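Local coordinates for oligoribonuclease (Colwellia psychrerythraea, PDB 6A4D), which probably degrades short RNA fragments as an exonuclease of the RNase H-like superfamily, and is captured here with a nitrophenyl ester of thymidine monophosphate, at residues D59-P63 with W64-H68; E91-A94 with F95-W99; R117-N120 with K121-D125; E169-A172 with E173-Y177. The protein carries 1 engineered substitution. All coordinates share one frame; numbering follows the deposited sequence.

Overall arrangement
All four contacts are local, each joining neighbouring turns of one helix or, in contacts 1 and 3, the turn beside it. Contact 1 lies farthest out, its centre about 20 Å from the centre of the chain, and meets the thymine of a ligand. Contact 4, on helix 163-180, is more buried and meets the nitro group of another ligand with acidic side chains. Contacts 2 and 3 bind no ligand. Contact 2 is mainly apolar and covers strands 28-36 and 42-50. Contact 3 mixes aromatic and thioether packing with polar ends that reach a loop and the second subunit. These two touch each other through Leu93 CD2 and Asp125 O, 3.9 Å apart.

Contact 1. Residues D59-P63 with W64-H68; sequences DNMNP and WCIEH. With 9RC (5'-O-[(S)-hydroxy(4-nitrophenoxy)phosphoryl]thymidine), chain D.
Asn62 faces Cys65 across the first turn of helix 63-72. The Asn62 side chain folds back over its own backbone, with CG lying between the backbone N and the carbonyl carbon (chi1 74°). This turns OD1 to the start of the helix. OD1 accepts from Cys65 N at 2.8 Å, with the donor almost in line with the side-chain C=O (173°). Asn62 is thus the N-cap residue. The other half of the amide acts as a donor: ND2 bonds to OAJ of the ligand thymine at 3.1 Å. One amide therefore both caps the helix and holds a base oxygen, and the capping bond should hold it from rotating. This corner is part of the nucleotide pocket of this exonuclease, of the RNase H-like clan, where Glu17, Met18 and Lys157 also bond to the ligand.

Trp64 supplies the flat wall. Thymine atom CAL lies 3.2 Å above the plane of the Trp64 indole, over its centre. On the other face of the indole sits His68, whose ND1 is 3.1 Å above the plane. His68 ND1 is held there by a bond to Trp64 O of 3.0 Å, with the donor above the carbonyl plane. Behind the cap, the extended Met61 chain runs past the helix. Its CG touches Cys65 CB at 3.6 Å and, crossing at a slant, Ile66 CG2 at 3.8 Å.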
# COMPACT_ATOMS: atom_id res chain seq x y z
N ASP A 59 -1.19 -14.03 25.59
CA ASP A 59 -1.85 -13.38 26.73
C ASP A 59 -1.56 -11.88 26.91
O ASP A 59 -2.30 -11.25 27.65
CB ASP A 59 -1.53 -14.16 28.01
CG ASP A 59 -1.83 -15.64 27.87
OD1 ASP A 59 -2.45 -16.03 26.84
OD2 ASP A 59 -1.44 -16.44 28.76
N ASN A 60 -0.55 -11.33 26.22
CA ASN A 60 -0.18 -9.90 26.33
C ASN A 60 -0.25 -9.06 25.05
O ASN A 60 0.29 -7.95 25.02
CB ASN A 60 1.22 -9.81 26.93
CG ASN A 60 1.29 -10.41 28.31
OD1 ASN A 60 1.90 -11.46 28.52
ND2 ASN A 60 0.61 -9.78 29.26
N MET A 61 -0.90 -9.59 23.99
CA MET A 61 -1.28 -8.76 22.81
C MET A 61 -2.37 -7.71 23.17
O MET A 61 -2.98 -7.81 24.23
CB MET A 61 -1.72 -9.66 21.64
CG MET A 61 -2.94 -10.56 21.82
SD MET A 61 -2.94 -11.94 20.65
CE MET A 61 -4.28 -13.04 21.12
N ASN A 62 -2.63 -6.70 22.34
CA ASN A 62 -3.58 -5.63 22.73
C ASN A 62 -5.03 -6.14 23.03
O ASN A 62 -5.35 -7.33 22.76
CB ASN A 62 -3.54 -4.45 21.75
CG ASN A 62 -4.20 -4.75 20.41
OD1 ASN A 62 -5.07 -5.63 20.27
ND2 ASN A 62 -3.81 -3.96 19.40
N PRO A 63 -5.90 -5.29 23.65
CA PRO A 63 -7.22 -5.85 24.09
C PRO A 63 -8.19 -6.22 22.94
O PRO A 63 -8.92 -7.22 23.04
CB PRO A 63 -7.82 -4.74 24.96
CG PRO A 63 -6.65 -3.89 25.36
CD PRO A 63 -5.64 -3.96 24.25
N TRP A 64 -8.18 -5.41 21.87
CA TRP A 64 -8.84 -5.78 20.61
C TRP A 64 -8.49 -7.22 20.26
O TRP A 64 -9.41 -8.06 20.03
CB TRP A 64 -8.42 -4.86 19.47
CG TRP A 64 -9.28 -5.00 18.25
CD1 TRP A 64 -10.41 -4.28 17.95
CD2 TRP A 64 -9.09 -5.91 17.16
NE1 TRP A 64 -10.92 -4.67 16.74
CE2 TRP A 64 -10.15 -5.68 16.23
CE3 TRP A 64 -8.14 -6.90 16.88
CZ2 TRP A 64 -10.28 -6.41 15.03
CZ3 TRP A 64 -8.28 -7.62 15.68
CH2 TRP A 64 -9.33 -7.37 14.78
N CYS A 65 -7.17 -7.52 20.28
CA CYS A 65 -6.71 -8.81 19.83
C CYS A 65 -7.13 -9.94 20.74
O CYS A 65 -7.55 -10.99 20.24
CB CYS A 65 -5.20 -8.82 19.57
SG CYS A 65 -4.65 -7.83 18.16
N ILE A 66 -7.01 -9.79 22.06
CA ILE A 66 -7.43 -10.93 22.94
C ILE A 66 -8.93 -11.09 22.76
O ILE A 66 -9.41 -12.21 22.67
CB ILE A 66 -7.05 -10.81 24.45
CG1 ILE A 66 -7.67 -9.57 25.10
CG2 ILE A 66 -5.53 -10.80 24.65
CD1 ILE A 66 -7.30 -9.41 26.56
N GLU A 67 -9.63 -9.96 22.62
CA GLU A 67 -11.07 -9.98 22.33
C GLU A 67 -11.33 -10.76 21.02
O GLU A 67 -11.74 -11.92 21.12
CB GLU A 67 -11.66 -8.55 22.34
CG GLU A 67 -13.09 -8.43 22.88
CD GLU A 67 -14.17 -8.83 21.89
OE1 GLU A 67 -13.93 -8.76 20.66
OE2 GLU A 67 -15.28 -9.21 22.33
N HIS A 68 -11.01 -10.20 19.84
CA HIS A 68 -11.38 -10.84 18.55
C HIS A 68 -10.70 -12.16 18.21
O HIS A 68 -11.34 -13.06 17.66
CB HIS A 68 -11.25 -9.87 17.39
CG HIS A 68 -12.15 -8.68 17.54
ND1 HIS A 68 -11.77 -7.54 18.21
CD2 HIS A 68 -13.44 -8.49 17.17
CE1 HIS A 68 -12.77 -6.67 18.21
NE2 HIS A 68 -13.79 -7.22 17.58
OAJ 9RC D . -4.98 -4.77 16.65
CAE 9RC D . -5.87 -4.50 15.85
NAI 9RC D . -6.92 -3.67 16.25
CAL 9RC D . -7.95 -3.34 15.39
OAS 9RC D . -8.86 -2.63 15.81
CAT 9RC D . -7.94 -3.81 14.09
CAU 9RC D . -8.98 -3.47 13.21
CAF 9RC D . -6.88 -4.61 13.70
NAB 9RC D . -5.83 -4.96 14.58
CAA 9RC D . -4.68 -5.84 14.15
OAC 9RC D . -4.62 -5.90 12.72
CAD 9RC D . -4.83 -7.28 14.61
CAH 9RC D . -5.43 -7.93 13.40
OAK 9RC D . -5.11 -9.31 13.30
CAG 9RC D . -4.73 -7.26 12.30
CAR 9RC D . -5.52 -7.44 10.95
OAQ 9RC D . -6.84 -6.78 10.92
PAP 9RC D . -8.23 -7.60 10.52
OAO 9RC D . -8.25 -8.03 9.09
OAN 9RC D . -8.19 -8.83 11.54
OAM 9RC D . -9.55 -6.80 10.98
CAV 9RC D . -10.46 -6.14 10.21
CAW 9RC D . -11.17 -5.14 10.89
CAY 9RC D . -12.13 -4.39 10.24
CBA 9RC D . -12.40 -4.63 8.89
NBB 9RC D . -13.34 -3.89 8.31
OBD 9RC D . -12.94 -2.73 7.46
OBC 9RC D . -14.77 -4.24 8.59
CAZ 9RC D . -11.70 -5.63 8.19
CAX 9RC D . -10.73 -6.39 8.84

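Contact 2. Residues E91-A94 with F95-W99; sequences ESLA and FVQEW
Leu93 and Gln97 meet one turn apart on helix 85-99, their side chains crossing at a slant. Leu93 sends CG away from its backbone N (chi1 -176°), which carries the branch along the helix towards Gln97. The closest approach of the two side chains is between Leu93 CG and Gln97 NE2, 3.7 Å. Leu93 CD1 is nearly as near to the same amide nitrogen, at 3.8 Å. The amide therefore lies against hydrocarbon. Leu93 CD1 also touches Val96 CG2 at 4.1 Å. Beneath these side chains, Gln97 N bonds to Leu93 O at 2.9 Å, and Val96 N to Ser92 O at 3.0 Å.

Further out, His129 touches Leu93, Val96 and Gln97 together, and Phe126 lies against Ser92 and Val96. The buried Ser92 OG bonds back to Ala88 O within the helix. Phe95 turns to the sheet and meets Ile33, Ile35 and Ala44. Trp99 CD1 stands 3.8 Å above one face of the Phe95 ring, towards its rim. The helix is thus laid on strands 28-36 and 42-50 by its aromatic side. With Leu93 cut back to alanine, a gap would probably open beside His129, and the Gln97 amide would be likely to turn more freely. Across this turn the polar bonds are those of the backbone, while the side chains join by dispersion, so shape rather than charge should set their fit.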
# COMPACT_ATOMS: atom_id res chain seq x y z
N GLU A 91 6.82 -23.14 3.16
CA GLU A 91 5.60 -23.65 2.51
C GLU A 91 4.95 -22.62 1.59
O GLU A 91 4.70 -22.91 0.41
CB GLU A 91 4.57 -24.12 3.52
CG GLU A 91 5.01 -25.29 4.43
CD GLU A 91 5.61 -26.47 3.66
OE1 GLU A 91 4.86 -27.31 3.11
OE2 GLU A 91 6.86 -26.54 3.61
N SER A 92 4.71 -21.41 2.12
CA SER A 92 4.05 -20.31 1.35
C SER A 92 4.81 -19.93 0.08
O SER A 92 4.19 -19.78 -0.98
CB SER A 92 3.84 -19.12 2.23
OG SER A 92 2.90 -19.47 3.24
N LEU A 93 6.13 -19.82 0.18
CA LEU A 93 6.96 -19.51 -0.96
C LEU A 93 6.87 -20.58 -2.03
O LEU A 93 6.65 -20.27 -3.20
CB LEU A 93 8.41 -19.33 -0.56
CG LEU A 93 9.33 -18.89 -1.70
CD1 LEU A 93 8.78 -17.70 -2.50
CD2 LEU A 93 10.73 -18.59 -1.17
N ALA A 94 6.99 -21.84 -1.62
CA ALA A 94 6.86 -22.98 -2.56
C ALA A 94 5.52 -22.99 -3.25
O ALA A 94 5.45 -23.23 -4.43
CB ALA A 94 7.06 -24.29 -1.82
N PHE A 95 4.45 -22.72 -2.51
CA PHE A 95 3.12 -22.61 -3.08
C PHE A 95 2.97 -21.53 -4.16
O PHE A 95 2.46 -21.81 -5.24
CB PHE A 95 2.10 -22.36 -2.00
CG PHE A 95 0.72 -22.16 -2.51
CD1 PHE A 95 0.00 -23.24 -3.02
CD2 PHE A 95 0.11 -20.90 -2.46
CE1 PHE A 95 -1.30 -23.08 -3.46
CE2 PHE A 95 -1.20 -20.72 -2.92
CZ PHE A 95 -1.91 -21.81 -3.40
N VAL A 96 3.44 -20.31 -3.88
CA VAL A 96 3.26 -19.26 -4.86
C VAL A 96 4.18 -19.48 -6.04
O VAL A 96 3.87 -19.03 -7.13
CB VAL A 96 3.42 -17.83 -4.29
CG1 VAL A 96 2.27 -17.54 -3.35
CG2 VAL A 96 4.79 -17.63 -3.61
N GLN A 97 5.33 -20.13 -5.82
CA GLN A 97 6.27 -20.36 -6.93
C GLN A 97 5.71 -21.33 -7.95
O GLN A 97 6.08 -21.28 -9.11
CB GLN A 97 7.60 -20.91 -6.43
CG GLN A 97 8.55 -19.87 -6.02
CD GLN A 97 9.61 -20.45 -5.18
OE1 GLN A 97 9.45 -21.54 -4.66
NE2 GLN A 97 10.71 -19.75 -5.05
N GLU A 98 4.88 -22.23 -7.47
CA GLU A 98 4.13 -23.14 -8.28
C GLU A 98 3.14 -22.42 -9.19
O GLU A 98 2.94 -22.86 -10.29
CB GLU A 98 3.37 -24.13 -7.40
CG GLU A 98 2.50 -25.14 -8.16
CD GLU A 98 2.29 -26.46 -7.39
OE1 GLU A 98 1.13 -26.80 -7.04
OE2 GLU A 98 3.28 -27.17 -7.11
N TRP A 99 2.50 -21.35 -8.72
CA TRP A 99 1.40 -20.73 -9.46
C TRP A 99 1.73 -19.50 -10.24
O TRP A 99 0.99 -19.20 -11.22
CB TRP A 99 0.23 -20.48 -8.54
CG TRP A 99 -0.36 -21.72 -8.13
CD1 TRP A 99 -0.04 -22.48 -7.04
CD2 TRP A 99 -1.35 -22.44 -8.85
NE1 TRP A 99 -0.81 -23.61 -7.00
CE2 TRP A 99 -1.61 -23.63 -8.11
CE3 TRP A 99 -2.04 -22.22 -10.04
CZ2 TRP A 99 -2.54 -24.58 -8.53
CZ3 TRP A 99 -2.98 -23.17 -10.46
CH2 TRP A 99 -3.22 -24.34 -9.70

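Contact 3. Residues R117-N120 with K121-D125; sequences RFIN and KYMPD
Tyr122, one turn after Phe118 on helix 112-122, lies alongside it, and both side chains point the same way. Tyr122 CB sits 3.4 Å from Phe118 O. Its CG is anti to the carbonyl carbon (chi1 -63°), which lays the ring back along that turn. Tyr122 CD2 then passes 3.4 Å from Phe118 O, which stands at the ring edge near its plane. Further along, Tyr122 CE2 meets Phe118 CD2 at 3.9 Å. The hydroxyl at the tip bonds to Asp26 O in a nearby loop. Over one face of the Tyr122 ring lies Lys121 CG, 4.0 Å above the plane, and the end of that lysine bonds to Pro23 O.

The helix stops here. Met123 leaves helical geometry and takes the N-cap position of helix 124-127, with Met123 alone between the two helices. Met123 N still bonds to Ile119 O at 2.8 Å. Below it, Ile119 CD1 touches Met123 SD at 3.7 Å, the two chains crossing on the buried side, where Ile119 meets Leu16 and Met123 meets Ile28. Away from this face, Asn120 ND2 bonds to Glu22 OE2 of the second subunit.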
# COMPACT_ATOMS: atom_id res chain seq x y z
N ARG A 117 4.07 -4.81 5.40
CA ARG A 117 4.97 -4.43 6.49
C ARG A 117 5.45 -5.60 7.36
O ARG A 117 6.63 -5.67 7.74
CB ARG A 117 4.29 -3.44 7.42
CG ARG A 117 4.06 -2.08 6.84
CD ARG A 117 3.18 -1.24 7.79
NE ARG A 117 3.95 -0.61 8.89
CZ ARG A 117 3.42 -0.13 10.01
NH1 ARG A 117 2.11 -0.24 10.27
NH2 ARG A 117 4.21 0.43 10.91
N PHE A 118 4.52 -6.46 7.76
CA PHE A 118 4.88 -7.58 8.58
C PHE A 118 5.57 -8.62 7.68
O PHE A 118 6.49 -9.30 8.12
CB PHE A 118 3.65 -8.24 9.21
CG PHE A 118 3.07 -7.48 10.37
CD1 PHE A 118 2.28 -6.34 10.16
CD2 PHE A 118 3.25 -7.93 11.67
CE1 PHE A 118 1.74 -5.63 11.24
CE2 PHE A 118 2.70 -7.24 12.76
CZ PHE A 118 1.93 -6.10 12.54
N ILE A 119 5.10 -8.77 6.42
CA ILE A 119 5.70 -9.76 5.52
C ILE A 119 7.15 -9.37 5.30
O ILE A 119 8.06 -10.20 5.37
CB ILE A 119 4.96 -9.85 4.17
CG1 ILE A 119 3.55 -10.40 4.34
CG2 ILE A 119 5.74 -10.71 3.16
CD1 ILE A 119 3.43 -11.88 4.43
N ASN A 120 7.37 -8.08 5.05
CA ASN A 120 8.69 -7.57 4.81
C ASN A 120 9.61 -7.78 6.02
O ASN A 120 10.67 -8.27 5.84
CB ASN A 120 8.67 -6.08 4.41
CG ASN A 120 10.05 -5.41 4.51
OD1 ASN A 120 10.57 -5.16 5.61
ND2 ASN A 120 10.65 -5.13 3.37
N LYS A 121 9.21 -7.38 7.22
CA LYS A 121 10.04 -7.69 8.44
C LYS A 121 10.32 -9.17 8.70
O LYS A 121 11.46 -9.56 8.88
CB LYS A 121 9.40 -7.10 9.68
CG LYS A 121 10.30 -7.13 10.89
CD LYS A 121 9.76 -6.25 12.00
CE LYS A 121 10.50 -6.56 13.29
NZ LYS A 121 10.17 -5.60 14.39
N TYR A 122 9.27 -9.98 8.75
CA TYR A 122 9.33 -11.32 9.28
C TYR A 122 9.41 -12.46 8.28
O TYR A 122 9.71 -13.59 8.68
CB TYR A 122 8.10 -11.57 10.13
CG TYR A 122 7.99 -10.67 11.36
CD1 TYR A 122 8.88 -10.83 12.43
CD2 TYR A 122 7.01 -9.67 11.44
CE1 TYR A 122 8.79 -10.05 13.56
CE2 TYR A 122 6.93 -8.87 12.57
CZ TYR A 122 7.81 -9.07 13.64
OH TYR A 122 7.74 -8.31 14.77
N MET A 123 9.09 -12.19 7.01
CA MET A 123 9.11 -13.21 5.94
C MET A 123 9.72 -12.62 4.66
O MET A 123 9.12 -12.72 3.58
CB MET A 123 7.71 -13.69 5.64
CG MET A 123 6.90 -14.21 6.83
SD MET A 123 5.12 -14.49 6.45
CE MET A 123 5.15 -16.06 5.58
N PRO A 124 10.89 -11.98 4.77
CA PRO A 124 11.40 -11.31 3.55
C PRO A 124 11.57 -12.24 2.27
O PRO A 124 11.36 -11.77 1.10
CB PRO A 124 12.72 -10.66 4.03
CG PRO A 124 13.11 -11.44 5.24
CD PRO A 124 11.84 -11.88 5.89
N ASP A 125 11.85 -13.54 2.48
CA ASP A 125 11.99 -14.50 1.35
C ASP A 125 10.69 -14.66 0.61
O ASP A 125 10.66 -14.73 -0.61
CB ASP A 125 12.43 -15.89 1.80
CG ASP A 125 13.85 -15.91 2.43
OD1 ASP A 125 14.64 -14.94 2.26
OD2 ASP A 125 14.17 -16.91 3.10

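Contact 4. Residues E169-A172 with E173-Y177; sequences ESIA and ELKVY. With 9RC (5'-O-[(S)-hydroxy(4-nitrophenoxy)phosphoryl]thymidine), chain C.
Glu173 CG lies opposite the backbone N (chi1 -177°), and the chain runs on straight to CD (chi2 -175°). This carries the carboxylate from helix 163-180 to the nitrophenyl end of the ligand. Glu173 OE1 comes 3.1 Å from nitro oxygen OBC, and Glu169 OE2 lies 3.9 Å from the second nitro oxygen, OBD. At the root of the side chain, Glu173 CB packs against Ser170 O at 3.4 Å. Glu173 and Glu169 are one turn apart, and their carboxylates approach the nitro group from opposite sides. They are joined through the backbone, where Glu173 N bonds to Glu169 O at 3.0 Å.

On another side of the helix, Lys175 runs beside Ile171, and its NZ reaches Ile171 CG2 at 4.0 Å before bonding to Leu40 O.

The buried Glu173 carboxylate is gripped on both oxygens. OE1 accepts from Asn110 ND2, and OE2 forms a salt bridge with Lys141. Tyr177 OH also donates to OE2, although the modelled length is very short. Glu169 OE1 is bonded to Thr158, and Ser170 OG to Asn110. A leucine in place of Glu173 would probably cost Lys141 this counter-charge and leave Asn110 ND2 without this acceptor. If both acids are ionised, their oxygens would tend to repel the nitro oxygens, and the Lys141 salt bridge to OE2 would probably offset part of this.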
# COMPACT_ATOMS: atom_id res chain seq x y z
N GLU A 169 -13.62 -12.65 0.72
CA GLU A 169 -14.27 -11.35 0.82
C GLU A 169 -13.69 -10.16 -0.02
O GLU A 169 -14.43 -9.36 -0.54
CB GLU A 169 -14.37 -10.94 2.29
CG GLU A 169 -15.75 -11.12 2.90
CD GLU A 169 -15.82 -10.61 4.32
OE1 GLU A 169 -16.19 -11.44 5.19
OE2 GLU A 169 -15.49 -9.41 4.56
N SER A 170 -12.38 -10.01 -0.03
CA SER A 170 -11.70 -8.97 -0.80
C SER A 170 -11.90 -9.22 -2.29
O SER A 170 -12.18 -8.28 -3.03
CB SER A 170 -10.18 -8.95 -0.51
OG SER A 170 -9.92 -9.04 0.89
N ILE A 171 -11.72 -10.46 -2.69
CA ILE A 171 -11.86 -10.90 -4.10
C ILE A 171 -13.25 -10.58 -4.55
O ILE A 171 -13.45 -9.95 -5.62
CB ILE A 171 -11.60 -12.41 -4.22
CG1 ILE A 171 -10.12 -12.70 -3.89
CG2 ILE A 171 -11.90 -12.99 -5.63
CD1 ILE A 171 -9.73 -14.15 -3.97
N ALA A 172 -14.20 -10.93 -3.69
CA ALA A 172 -15.58 -10.69 -4.03
C ALA A 172 -15.84 -9.22 -4.13
O ALA A 172 -16.56 -8.80 -5.01
CB ALA A 172 -16.52 -11.37 -3.03
N GLU A 173 -15.25 -8.41 -3.24
CA GLU A 173 -15.45 -6.97 -3.31
C GLU A 173 -14.96 -6.39 -4.66
O GLU A 173 -15.60 -5.56 -5.24
CB GLU A 173 -14.77 -6.25 -2.15
CG GLU A 173 -14.99 -4.73 -2.12
CD GLU A 173 -14.19 -4.03 -1.00
OE1 GLU A 173 -13.58 -4.74 -0.16
OE2 GLU A 173 -14.14 -2.76 -0.99
N LEU A 174 -13.82 -6.86 -5.13
CA LEU A 174 -13.21 -6.40 -6.35
C LEU A 174 -14.01 -6.84 -7.58
O LEU A 174 -14.09 -6.10 -8.55
CB LEU A 174 -11.75 -6.85 -6.45
CG LEU A 174 -10.98 -6.41 -7.70
CD1 LEU A 174 -10.87 -4.90 -7.84
CD2 LEU A 174 -9.61 -7.05 -7.77
N LYS A 175 -14.65 -7.99 -7.48
CA LYS A 175 -15.54 -8.53 -8.53
C LYS A 175 -16.75 -7.63 -8.69
O LYS A 175 -17.16 -7.27 -9.77
CB LYS A 175 -15.99 -9.93 -8.15
CG LYS A 175 -15.09 -11.05 -8.57
CD LYS A 175 -15.91 -12.36 -8.64
CE LYS A 175 -15.12 -13.56 -9.21
NZ LYS A 175 -14.53 -14.55 -8.22
N VAL A 176 -17.26 -7.20 -7.56
CA VAL A 176 -18.30 -6.23 -7.57
C VAL A 176 -17.85 -4.97 -8.28
O VAL A 176 -18.59 -4.47 -9.18
CB VAL A 176 -18.85 -5.98 -6.13
CG1 VAL A 176 -19.66 -4.70 -6.01
CG2 VAL A 176 -19.64 -7.18 -5.70
N TYR A 177 -16.71 -4.41 -7.89
CA TYR A 177 -16.23 -3.18 -8.60
C TYR A 177 -16.00 -3.42 -10.08
O TYR A 177 -16.31 -2.60 -10.91
CB TYR A 177 -14.92 -2.61 -7.99
CG TYR A 177 -15.03 -2.22 -6.54
CD1 TYR A 177 -16.15 -1.55 -6.06
CD2 TYR A 177 -14.01 -2.53 -5.65
CE1 TYR A 177 -16.25 -1.19 -4.73
CE2 TYR A 177 -14.10 -2.19 -4.31
CZ TYR A 177 -15.24 -1.56 -3.84
OH TYR A 177 -15.34 -1.24 -2.54
OAJ 9RC C . -3.95 -0.83 9.50
CAE 9RC C . -4.93 -0.44 10.14
NAI 9RC C . -4.80 0.68 10.95
CAL 9RC C . -5.90 1.15 11.68
OAS 9RC C . -5.74 2.15 12.39
CAT 9RC C . -7.14 0.50 11.58
CAU 9RC C . -8.27 0.95 12.29
CAF 9RC C . -7.23 -0.62 10.78
NAB 9RC C . -6.10 -1.07 10.06
CAA 9RC C . -6.15 -2.26 9.21
OAC 9RC C . -6.89 -2.03 8.04
CAD 9RC C . -6.90 -3.37 9.91
CAH 9RC C . -7.13 -4.30 8.79
OAK 9RC C . -6.03 -5.17 8.75
CAG 9RC C . -7.14 -3.38 7.58
CAR 9RC C . -8.52 -3.36 7.03
OAQ 9RC C . -8.53 -2.36 6.02
PAP 9RC C . -9.87 -2.05 5.26
OAO 9RC C . -9.42 -1.07 4.08
OAN 9RC C . -10.70 -1.25 6.18
OAM 9RC C . -10.32 -3.52 4.94
CAV 9RC C . -11.36 -4.23 4.35
CAW 9RC C . -11.26 -5.66 4.27
CAY 9RC C . -12.29 -6.45 3.62
CBA 9RC C . -13.44 -5.81 3.07
NBB 9RC C . -14.50 -6.42 2.41
OBD 9RC C . -16.06 -6.01 2.70
OBC 9RC C . -14.23 -7.29 1.39
CAZ 9RC C . -13.49 -4.42 3.18
CAX 9RC C . -12.50 -3.61 3.79